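Local coordinates for putative oxidoreductase (PDB 3EOF), which is a nitroreductase-family flavoprotein that binds flavin mononucleotide and probably catalyses redox reactions with a nicotinamide cofactor, at the interface of chains A and B. Numbering follows the deposited sequence. Chains: chain A/B, Putative oxidoreductase.

Contact 1: the interface of chains A and B. Residues chain A 83-84; chain B 172, 176-177, 186, 191, 194-195.
A:Arg83 reaches from helix 82-89 of chain A into a pocket of chain B and lays its aliphatic stem across the ring of B:Tyr186. CG sits over the middle of that ring, 3.9 Å from the centroid, a CH-pi contact, while CB and CD touch the CE2 and CZ sides. The chain leaves its helix with CG anti to the backbone N (chi1 -180°), runs straight through chi2 and then bends at chi3 (55°). That bend turns the guanidinium upright, at a right angle to the tyrosine ring, and brings A:Arg83 NH1 to the phenol OH of B:Tyr186 at 2.9 Å. The phenol oxygen lies in the guanidinium plane, and the bond is fairly straight. A weak second bond runs from A:Arg83 NH1 to the carbonyl O of B:Gly176, 3.1 Å away. One face of the guanidinium is capped near its rim by CD1 of B:Ile177, 3.4 Å from CZ of A:Arg83, so the flat group is held both by its edge and over a face. B:Ile191 CD1 packs at 4.1 Å from CG of A:Arg83. On the opposite edge from the phenol of B:Tyr186, water 1 lies in the guanidinium plane, 3.2 Å from NE of A:Arg83 and 3.0 Å from OH of B:Tyr195.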
# COMPACT_ATOMS: atom_id res chain seq x y z
N ARG A 83 3.56 15.47 -10.64
CA ARG A 83 4.15 16.59 -9.91
C ARG A 83 5.68 16.52 -9.95
O ARG A 83 6.35 17.52 -10.26
CB ARG A 83 3.60 16.65 -8.49
CG ARG A 83 4.18 17.80 -7.65
CD ARG A 83 3.50 17.86 -6.31
NE ARG A 83 3.62 16.58 -5.70
CZ ARG A 83 2.65 15.70 -5.42
NH1 ARG A 83 1.37 15.95 -5.54
NH2 ARG A 83 3.02 14.56 -4.90
N PHE A 84 6.25 15.35 -9.67
CA PHE A 84 7.71 15.23 -9.74
C PHE A 84 8.25 15.49 -11.15
O PHE A 84 9.26 16.13 -11.30
CB PHE A 84 8.20 13.86 -9.27
CG PHE A 84 9.67 13.83 -9.04
CD1 PHE A 84 10.22 14.54 -7.99
CD2 PHE A 84 10.51 13.16 -9.93
CE1 PHE A 84 11.60 14.57 -7.76
CE2 PHE A 84 11.88 13.17 -9.73
CZ PHE A 84 12.43 13.89 -8.64
N LEU B 172 6.63 18.20 1.50
CA LEU B 172 6.09 19.30 0.76
C LEU B 172 4.93 19.95 1.50
O LEU B 172 4.27 19.31 2.34
CB LEU B 172 5.54 18.82 -0.58
CG LEU B 172 6.59 18.45 -1.57
CD1 LEU B 172 5.94 17.74 -2.73
CD2 LEU B 172 7.36 19.67 -1.99
N GLY B 176 0.39 21.35 -2.02
CA GLY B 176 0.93 20.70 -3.19
C GLY B 176 0.48 19.26 -3.42
O GLY B 176 0.63 18.75 -4.50
N ILE B 177 -0.05 18.62 -2.38
CA ILE B 177 -0.47 17.21 -2.41
C ILE B 177 -1.97 17.05 -2.45
O ILE B 177 -2.48 16.16 -3.08
CB ILE B 177 0.02 16.47 -1.13
CG1 ILE B 177 1.54 16.64 -0.90
CG2 ILE B 177 -0.37 15.02 -1.17
CD1 ILE B 177 2.41 16.04 -2.01
N TYR B 186 -0.06 21.43 -11.89
CA TYR B 186 0.98 22.30 -11.42
C TYR B 186 1.56 23.18 -12.53
O TYR B 186 1.95 22.70 -13.57
CB TYR B 186 2.05 21.41 -10.81
CG TYR B 186 1.49 20.53 -9.74
CD1 TYR B 186 1.40 20.98 -8.43
CD2 TYR B 186 1.03 19.24 -10.02
CE1 TYR B 186 0.88 20.18 -7.44
CE2 TYR B 186 0.49 18.44 -9.02
CZ TYR B 186 0.43 18.92 -7.73
OH TYR B 186 -0.10 18.15 -6.73
N ILE B 191 5.17 24.76 -8.86
CA ILE B 191 6.38 23.97 -8.61
C ILE B 191 7.46 24.73 -7.88
O ILE B 191 7.98 24.27 -6.88
CB ILE B 191 6.95 23.39 -9.95
CG1 ILE B 191 6.08 22.19 -10.39
CG2 ILE B 191 8.42 23.02 -9.84
CD1 ILE B 191 5.92 21.08 -9.33
N LEU B 194 6.22 25.33 -4.19
CA LEU B 194 6.17 24.07 -3.45
C LEU B 194 7.53 23.52 -3.10
O LEU B 194 7.73 23.00 -2.00
CB LEU B 194 5.40 23.03 -4.24
CG LEU B 194 3.94 23.32 -4.54
CD1 LEU B 194 3.41 22.27 -5.53
CD2 LEU B 194 3.11 23.39 -3.24
N TYR B 195 8.48 23.64 -4.01
CA TYR B 195 9.81 23.07 -3.81
C TYR B 195 10.87 24.04 -3.29
O TYR B 195 11.99 23.61 -3.04
CB TYR B 195 10.28 22.36 -5.10
CG TYR B 195 9.59 21.03 -5.32
CD1 TYR B 195 8.35 20.96 -5.95
CD2 TYR B 195 10.18 19.84 -4.90
CE1 TYR B 195 7.72 19.73 -6.16
CE2 TYR B 195 9.56 18.61 -5.11
CZ TYR B 195 8.31 18.57 -5.75
OH TYR B 195 7.66 17.38 -5.96
O HOH W 1 6.25 14.71 -5.59

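Contact 2: the interface of chains A and B. Residues chain A 230-231, 233-234; chain B 99-102.
This is a helix-to-helix-start contact of the two-fold assembly in the crystal, probably the dimer usual for this family: A:Ser234 and its neighbours on the C-terminal helix 227-243 of chain A press on B:Asn99 and the first turn of helix 100-123 of chain B, probably helping to tie the two copies together. The polar core is the hydroxyl of A:Ser234. Its OG accepts a nearly straight bond from the backbone N-H of B:Met101 at 2.8 Å. The same A:Ser234 OG donates back to A:Asn230 O, one turn earlier, at 2.7 Å. OG stands beside its own backbone N (chi1 -74°), where it can serve both partners. Next to it, the selenomethionines A:Met233 and B:Met101 lie side by side and point the same way, with CB of A:Met233 3.6 Å from CG of B:Met101. On the other flank, CB of A:Asn230 rests against the amide of B:Asn99, 3.8 Å from its CG. That amide is held in place by B:Ser102, whose N and OG both donate to B:Asn99 OD1, a cap on the start of the helix. The amide nitrogen ND2 of B:Asn99 reaches water 2 at 2.9 Å, and the water passes the link on to the carboxylate OE2 of A:Glu231. Water 3 similarly joins A:Asn230 OD1 to B:Ser102 OG. The site thus docks one subunit's C-terminal helix on the other's capped helix start, which probably steadies the dimer.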
# COMPACT_ATOMS: atom_id res chain seq x y z
N ASN A 230 -11.86 -10.68 -13.27
CA ASN A 230 -10.45 -10.44 -12.94
C ASN A 230 -9.56 -10.26 -14.17
O ASN A 230 -8.66 -9.42 -14.18
CB ASN A 230 -9.92 -11.58 -12.07
CG ASN A 230 -10.48 -11.55 -10.65
OD1 ASN A 230 -10.94 -10.51 -10.17
ND2 ASN A 230 -10.48 -12.69 -9.99
N GLU A 231 -9.81 -11.08 -15.18
CA GLU A 231 -9.08 -11.02 -16.43
C GLU A 231 -9.44 -9.75 -17.21
O GLU A 231 -8.55 -9.07 -17.72
CB GLU A 231 -9.37 -12.30 -17.21
CG GLU A 231 -8.68 -13.48 -16.54
CD GLU A 231 -9.06 -14.81 -17.12
OE1 GLU A 231 -9.85 -14.84 -18.11
OE2 GLU A 231 -8.57 -15.81 -16.53
N MSE A 233 -10.62 -6.99 -15.98
CA MSE A 233 -10.05 -5.89 -15.18
C MSE A 233 -8.55 -5.76 -15.28
O MSE A 233 -7.99 -4.66 -15.09
CB MSE A 233 -10.41 -6.03 -13.70
CG MSE A 233 -11.83 -5.67 -13.24
SE MSE A 233 -12.81 -4.37 -14.29
CE MSE A 233 -14.31 -5.60 -14.89
N SER A 234 -7.89 -6.89 -15.48
CA SER A 234 -6.43 -6.94 -15.65
C SER A 234 -6.07 -6.24 -16.96
O SER A 234 -5.14 -5.41 -17.03
CB SER A 234 -5.95 -8.39 -15.64
OG SER A 234 -6.00 -8.87 -14.32
N ASN B 99 -3.59 -13.28 -12.17
CA ASN B 99 -3.71 -12.19 -13.14
C ASN B 99 -3.32 -10.91 -12.45
O ASN B 99 -3.26 -10.87 -11.24
CB ASN B 99 -5.12 -12.16 -13.74
CG ASN B 99 -6.21 -12.32 -12.68
OD1 ASN B 99 -6.39 -11.49 -11.81
ND2 ASN B 99 -6.96 -13.40 -12.79
N LEU B 100 -3.01 -9.89 -13.24
CA LEU B 100 -2.47 -8.60 -12.69
C LEU B 100 -3.41 -7.91 -11.71
O LEU B 100 -2.97 -7.31 -10.71
CB LEU B 100 -2.10 -7.67 -13.86
CG LEU B 100 -1.50 -6.31 -13.57
CD1 LEU B 100 -0.08 -6.42 -12.91
CD2 LEU B 100 -1.45 -5.45 -14.85
N MSE B 101 -4.71 -7.95 -11.99
CA MSE B 101 -5.68 -7.32 -11.10
C MSE B 101 -5.58 -7.94 -9.68
O MSE B 101 -5.59 -7.23 -8.67
CB MSE B 101 -7.07 -7.52 -11.70
CG MSE B 101 -8.18 -6.84 -10.94
SE MSE B 101 -8.06 -4.89 -10.95
CE MSE B 101 -9.78 -4.60 -9.90
N SER B 102 -5.48 -9.27 -9.61
CA SER B 102 -5.37 -10.00 -8.34
C SER B 102 -4.06 -9.68 -7.67
O SER B 102 -3.99 -9.47 -6.47
CB SER B 102 -5.51 -11.49 -8.60
OG SER B 102 -6.77 -11.70 -9.18
O HOH W 2 -6.63 -15.33 -14.89
O HOH W 3 -8.98 -10.40 -7.81

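Contact 3: the interface of chains A and B. Residues chain A 217, 220-221, 225; chain B 41, 84, 88, 97.
Ring edge meets ring face where A:Phe220 and B:Phe84 pack at the apolar centre, their planes 79° apart and their centroids 5.5 Å from each other. CZ of B:Phe84 does the touching, 3.5 Å from CB of A:Phe220 and close to its CG. B:Phe84 extends towards the partner with CG anti to the backbone N (chi1 -173°), and one face of its ring is covered by the methyl CE of B:Met41. This selenomethionine slides past both A:Phe220 and A:Tyr225 in the opposite direction; its SE lies 3.7 Å from CE2 of A:Tyr225, and its CG meets CE1 of A:Phe220. Further out, the methyl CG2 of A:Thr221 abuts SG of B:Cys88 at 3.5 Å, and CB of A:Pro217 packs on CA of the same cysteine. The polar rim belongs to B:Tyr97. Its phenol OH forms a hydrogen bond with the carbonyl O of A:Tyr225 at 2.9 Å and lies 3.2 Å from that of A:Phe220, while CB of A:Tyr225 sits in plane at the ring edge. In the fold, helix 216-224 of chain A lies against helix 82-89 of chain B, while A:Tyr225, just after the helix, meets B:Met41 and B:Tyr97 from loops of chain B.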
# COMPACT_ATOMS: atom_id res chain seq x y z
N PRO A 217 -15.47 -20.19 -0.25
CA PRO A 217 -14.69 -19.80 -1.42
C PRO A 217 -15.47 -19.72 -2.72
O PRO A 217 -15.11 -18.94 -3.57
CB PRO A 217 -13.64 -20.92 -1.51
CG PRO A 217 -13.45 -21.33 -0.15
CD PRO A 217 -14.83 -21.33 0.44
N PHE A 220 -16.70 -16.30 -3.35
CA PHE A 220 -15.66 -15.44 -3.87
C PHE A 220 -15.29 -15.67 -5.32
O PHE A 220 -15.12 -14.72 -6.08
CB PHE A 220 -14.43 -15.54 -2.99
CG PHE A 220 -14.63 -14.92 -1.66
CD1 PHE A 220 -14.40 -13.57 -1.48
CD2 PHE A 220 -15.07 -15.66 -0.60
CE1 PHE A 220 -14.63 -12.99 -0.28
CE2 PHE A 220 -15.26 -15.06 0.62
CZ PHE A 220 -15.05 -13.74 0.78
N THR A 221 -15.14 -16.94 -5.70
CA THR A 221 -14.70 -17.31 -7.04
C THR A 221 -15.83 -17.21 -8.05
O THR A 221 -15.59 -16.88 -9.20
CB THR A 221 -14.18 -18.78 -7.08
OG1 THR A 221 -15.25 -19.70 -6.81
CG2 THR A 221 -13.08 -19.00 -6.05
N TYR A 225 -15.39 -12.17 -6.95
CA TYR A 225 -14.16 -11.86 -7.63
C TYR A 225 -13.89 -12.98 -8.56
O TYR A 225 -13.04 -13.84 -8.29
CB TYR A 225 -13.02 -11.72 -6.62
CG TYR A 225 -13.31 -10.74 -5.48
CD1 TYR A 225 -13.38 -9.35 -5.72
CD2 TYR A 225 -13.47 -11.19 -4.19
CE1 TYR A 225 -13.62 -8.45 -4.67
CE2 TYR A 225 -13.72 -10.30 -3.15
CZ TYR A 225 -13.80 -8.95 -3.39
OH TYR A 225 -14.05 -8.11 -2.33
N MSE B 41 -10.16 -11.09 2.98
CA MSE B 41 -9.42 -12.25 2.48
C MSE B 41 -8.03 -12.41 2.97
O MSE B 41 -7.53 -13.51 2.94
CB MSE B 41 -9.42 -12.28 0.94
CG MSE B 41 -10.79 -12.35 0.34
SE MSE B 41 -10.80 -11.95 -1.55
CE MSE B 41 -10.50 -13.61 -2.24
N PHE B 84 -5.40 -18.39 -0.32
CA PHE B 84 -6.78 -18.39 -0.69
C PHE B 84 -7.08 -19.39 -1.79
O PHE B 84 -8.11 -20.00 -1.78
CB PHE B 84 -7.27 -17.02 -1.13
CG PHE B 84 -8.73 -16.97 -1.35
CD1 PHE B 84 -9.59 -16.94 -0.28
CD2 PHE B 84 -9.26 -17.02 -2.64
CE1 PHE B 84 -10.96 -16.92 -0.47
CE2 PHE B 84 -10.64 -16.99 -2.85
CZ PHE B 84 -11.50 -16.96 -1.76
N CYS B 88 -9.63 -22.48 -1.78
CA CYS B 88 -10.58 -22.76 -2.87
C CYS B 88 -10.52 -24.21 -3.34
O CYS B 88 -11.54 -24.84 -3.63
CB CYS B 88 -10.33 -21.84 -4.08
SG CYS B 88 -10.66 -20.09 -3.81
N TYR B 97 -7.40 -16.16 -10.00
CA TYR B 97 -6.60 -15.07 -9.43
C TYR B 97 -5.15 -14.97 -9.93
O TYR B 97 -4.34 -14.24 -9.35
CB TYR B 97 -6.62 -15.14 -7.90
CG TYR B 97 -8.03 -15.20 -7.36
CD1 TYR B 97 -8.86 -14.12 -7.47
CD2 TYR B 97 -8.52 -16.36 -6.73
CE1 TYR B 97 -10.14 -14.16 -7.01
CE2 TYR B 97 -9.81 -16.40 -6.24
CZ TYR B 97 -10.64 -15.29 -6.39
OH TYR B 97 -11.97 -15.26 -5.94

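Contact 2 and contact 3 are close neighbours, with their C-alpha centres about 13 Å apart, and both join the C-terminal region of chain A to chain B: B:Tyr97 of contact 3 comes just before B:Asn99 of contact 2. The C-alpha centre of contact 1 is about 32 Å from that of contact 2 and about 40 Å from that of contact 3, yet helix 82-89 serves both ends: Phe84 is marginal in contact 1 (chain A) and central in contact 3 (chain B). By symmetry, each helix 82-89 meets partner residues within 172-195 and 217-221, spreading contacts across the interface, as would suit a stable dimer.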